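Local coordinates for TIR-NB-LRR type resistance protein RPV1 (Vitis rotundifolia, PDB 5KU7) that belongs to the TIR-NB-LRR class of plant resistance proteins, here its TIR domain, and probably takes part in immune signalling, at residues 21-26 with 65-70. Sequence-based numbering, arbitrary orientation.
Sequences YNFTDH and VIVFSE
Val67 reaches across to both Phe23 and Thr24, and those three buried side chains make up the whole contact. Its CG1, anti to the backbone N (chi1 -177°), meets CD2 of the Phe23 ring at 3.9 Å, coming in at a slant. The second methyl, CG2, lies 3.7 Å from Thr24 OG1, and CG1 is equally near that oxygen, so the hydroxyl sits over the fork of the valine. This is van der Waals contact; the hydroxyl is hydrogen-bonded to Thr19 OG1, at the end of the short helix 16-19. No hydrogen bond joins the two segments, and only 115 Å² is buried between them. Away from this small packed spot the segments diverge: Glu70 is exposed, while Tyr21 meets Tyr153 of the second subunit and His26 stacks on His26 of that subunit. Asn22 OD1 takes a hydrogen bond from the N-H of Phe23 (2.9 Å), which is not a helix cap. The contact thus packs the first turn of helix 23-33 against the C-terminal part of central strand 61-68 in the parallel TIR sheet; Val67 also touches Phe14 of strand 8-14, and Phe23 stacks on Tyr101 of strand 95-101 and packs on Ile158 of helix 154-175.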
ATOM      1  N   TYR A  21       5.410  -3.843   5.404  1.00 27.70           N
ATOM      2  CA  TYR A  21       5.445  -2.406   5.460  1.00 31.90           C
ATOM      3  C   TYR A  21       4.422  -1.742   4.578  1.00 31.83           C
ATOM      4  O   TYR A  21       4.215  -0.543   4.689  1.00 33.27           O
ATOM      5  CB  TYR A  21       6.841  -1.908   5.095  1.00 36.80           C
ATOM      6  CG  TYR A  21       7.839  -2.340   6.116  1.00 38.93           C
ATOM      7  CD1 TYR A  21       7.780  -1.846   7.406  1.00 38.37           C
ATOM      8  CD2 TYR A  21       8.806  -3.290   5.814  1.00 41.56           C
ATOM      9  CE1 TYR A  21       8.683  -2.249   8.360  1.00 38.52           C
ATOM     10  CE2 TYR A  21       9.717  -3.695   6.758  1.00 36.87           C
ATOM     11  CZ  TYR A  21       9.648  -3.175   8.029  1.00 39.80           C
ATOM     12  OH  TYR A  21      10.552  -3.588   8.975  1.00 45.15           O
ATOM     13  N   ASN A  22       3.786  -2.497   3.692  1.00 29.24           N
ATOM     14  CA  ASN A  22       2.826  -1.853   2.806  1.00 28.22           C
ATOM     15  C   ASN A  22       1.421  -2.417   3.005  1.00 27.81           C
ATOM     16  O   ASN A  22       0.683  -1.924   3.868  1.00 31.27           O
ATOM     17  CB  ASN A  22       3.297  -1.936   1.336  1.00 28.97           C
ATOM     18  CG  ASN A  22       4.047  -3.228   1.025  1.00 49.39           C
ATOM     19  OD1 ASN A  22       3.482  -4.323   1.056  1.00 48.78           O
ATOM     20  ND2 ASN A  22       5.320  -3.094   0.678  1.00 49.52           N
ATOM     21  N   PHE A  23       1.039  -3.427   2.224  1.00 33.31           N
ATOM     22  CA  PHE A  23      -0.357  -3.862   2.222  1.00 32.02           C
ATOM     23  C   PHE A  23      -0.902  -4.242   3.597  1.00 27.36           C
ATOM     24  O   PHE A  23      -1.929  -3.714   4.044  1.00 30.64           O
ATOM     25  CB  PHE A  23      -0.575  -5.047   1.284  1.00 34.74           C
ATOM     26  CG  PHE A  23      -1.984  -5.567   1.323  1.00 34.55           C
ATOM     27  CD1 PHE A  23      -3.003  -4.891   0.644  1.00 29.54           C
ATOM     28  CD2 PHE A  23      -2.306  -6.687   2.081  1.00 28.42           C
ATOM     29  CE1 PHE A  23      -4.305  -5.352   0.687  1.00 34.37           C
ATOM     30  CE2 PHE A  23      -3.626  -7.163   2.144  1.00 36.25           C
ATOM     31  CZ  PHE A  23      -4.630  -6.499   1.451  1.00 32.80           C
ATOM     32  N   THR A  24      -0.214  -5.148   4.272  1.00 31.34           N
ATOM     33  CA  THR A  24      -0.708  -5.644   5.547  1.00 30.80           C
ATOM     34  C   THR A  24      -0.796  -4.495   6.543  1.00 31.32           C
ATOM     35  O   THR A  24      -1.685  -4.465   7.384  1.00 35.69           O
ATOM     36  CB  THR A  24       0.194  -6.756   6.105  1.00 28.99           C
ATOM     37  OG1 THR A  24       0.270  -7.830   5.154  1.00 27.28           O
ATOM     38  CG2 THR A  24      -0.369  -7.271   7.394  1.00 30.42           C
ATOM     39  N   ASP A  25       0.120  -3.537   6.427  1.00 31.38           N
ATOM     40  CA  ASP A  25       0.091  -2.350   7.291  1.00 26.85           C
ATOM     41  C   ASP A  25      -1.161  -1.508   7.047  1.00 33.93           C
ATOM     42  O   ASP A  25      -1.854  -1.145   8.008  1.00 30.09           O
ATOM     43  CB  ASP A  25       1.347  -1.499   7.075  1.00 27.18           C
ATOM     44  CG  ASP A  25       1.490  -0.415   8.105  1.00 27.65           C
ATOM     45  OD1 ASP A  25       1.176  -0.680   9.271  1.00 28.76           O
ATOM     46  OD2 ASP A  25       1.895   0.713   7.771  1.00 38.42           O
ATOM     47  N   HIS A  26      -1.463  -1.233   5.766  1.00 32.35           N
ATOM     48  CA  HIS A  26      -2.680  -0.484   5.382  1.00 28.38           C
ATOM     49  C   HIS A  26      -3.939  -1.245   5.828  1.00 28.39           C
ATOM     50  O   HIS A  26      -4.918  -0.639   6.283  1.00 28.99           O
ATOM     51  CB  HIS A  26      -2.728  -0.225   3.859  1.00 29.07           C
ATOM     52  CG  HIS A  26      -1.632   0.676   3.363  1.00 29.50           C
ATOM     53  ND1 HIS A  26      -1.447   1.962   3.833  1.00 30.38           N
ATOM     54  CD2 HIS A  26      -0.658   0.471   2.446  1.00 29.62           C
ATOM     55  CE1 HIS A  26      -0.408   2.508   3.229  1.00 30.67           C
ATOM     56  NE2 HIS A  26       0.092   1.621   2.388  1.00 30.35           N
ATOM     57  N   VAL A  65      -6.924 -13.109  10.085  1.00 35.96           N
ATOM     58  CA  VAL A  65      -6.910 -12.707   8.684  1.00 36.44           C
ATOM     59  C   VAL A  65      -5.591 -13.172   8.128  1.00 36.19           C
ATOM     60  O   VAL A  65      -4.547 -12.825   8.674  1.00 37.35           O
ATOM     61  CB  VAL A  65      -7.029 -11.187   8.487  1.00 33.72           C
ATOM     62  CG1 VAL A  65      -6.800 -10.847   7.036  1.00 34.44           C
ATOM     63  CG2 VAL A  65      -8.377 -10.685   8.922  1.00 25.37           C
ATOM     64  N   ILE A  66      -5.623 -13.970   7.067  1.00 35.39           N
ATOM     65  CA  ILE A  66      -4.389 -14.461   6.483  1.00 29.19           C
ATOM     66  C   ILE A  66      -4.066 -13.732   5.193  1.00 34.77           C
ATOM     67  O   ILE A  66      -4.844 -13.762   4.242  1.00 32.92           O
ATOM     68  CB  ILE A  66      -4.445 -15.960   6.201  1.00 34.29           C
ATOM     69  CG1 ILE A  66      -4.374 -16.762   7.510  1.00 43.57           C
ATOM     70  CG2 ILE A  66      -3.259 -16.343   5.355  1.00 37.00           C
ATOM     71  CD1 ILE A  66      -5.671 -16.878   8.237  1.00 47.66           C
ATOM     72  N   VAL A  67      -2.932 -13.043   5.178  1.00 32.97           N
ATOM     73  CA  VAL A  67      -2.460 -12.410   3.963  1.00 28.82           C
ATOM     74  C   VAL A  67      -1.547 -13.383   3.242  1.00 30.65           C
ATOM     75  O   VAL A  67      -0.328 -13.382   3.434  1.00 31.34           O
ATOM     76  CB  VAL A  67      -1.726 -11.101   4.251  1.00 28.50           C
ATOM     77  CG1 VAL A  67      -1.309 -10.406   2.943  1.00 23.52           C
ATOM     78  CG2 VAL A  67      -2.601 -10.195   5.098  1.00 27.94           C
ATOM     79  N   PHE A  68      -2.152 -14.268   2.463  1.00 30.55           N
ATOM     80  CA  PHE A  68      -1.375 -15.145   1.605  1.00 33.34           C
ATOM     81  C   PHE A  68      -0.694 -14.290   0.541  1.00 40.41           C
ATOM     82  O   PHE A  68      -1.354 -13.559  -0.213  1.00 39.66           O
ATOM     83  CB  PHE A  68      -2.258 -16.209   0.953  1.00 37.88           C
ATOM     84  CG  PHE A  68      -2.650 -17.335   1.878  1.00 36.52           C
ATOM     85  CD1 PHE A  68      -1.678 -18.092   2.524  1.00 36.99           C
ATOM     86  CD2 PHE A  68      -3.982 -17.640   2.097  1.00 36.82           C
ATOM     87  CE1 PHE A  68      -2.034 -19.152   3.376  1.00 32.46           C
ATOM     88  CE2 PHE A  68      -4.337 -18.685   2.940  1.00 38.53           C
ATOM     89  CZ  PHE A  68      -3.353 -19.437   3.586  1.00 36.77           C
ATOM     90  N   SER A  69       0.628 -14.373   0.498  1.00 38.78           N
ATOM     91  CA  SER A  69       1.422 -13.641  -0.479  1.00 37.36           C
ATOM     92  C   SER A  69       2.443 -14.606  -1.057  1.00 37.39           C
ATOM     93  O   SER A  69       2.615 -15.713  -0.539  1.00 39.79           O
ATOM     94  CB  SER A  69       2.100 -12.421   0.160  1.00 36.63           C
ATOM     95  OG  SER A  69       2.839 -12.800   1.313  1.00 42.68           O
ATOM     96  N   GLU A  70       3.140 -14.164  -2.095  1.00 38.61           N
ATOM     97  CA  GLU A  70       4.002 -15.018  -2.910  1.00 45.37           C
ATOM     98  C   GLU A  70       4.911 -15.960  -2.115  1.00 48.32           C
ATOM     99  O   GLU A  70       5.085 -17.129  -2.493  1.00 41.87           O
ATOM    100  CB  GLU A  70       4.860 -14.146  -3.831  1.00 51.67           C
ATOM    101  CG  GLU A  70       5.494 -14.896  -5.003  1.00 62.03           C
ATOM    102  CD  GLU A  70       6.536 -14.060  -5.724  1.00 63.70           C
ATOM    103  OE1 GLU A  70       6.787 -12.926  -5.278  1.00 64.17           O
ATOM    104  OE2 GLU A  70       7.089 -14.524  -6.742  1.00 66.96           O
TER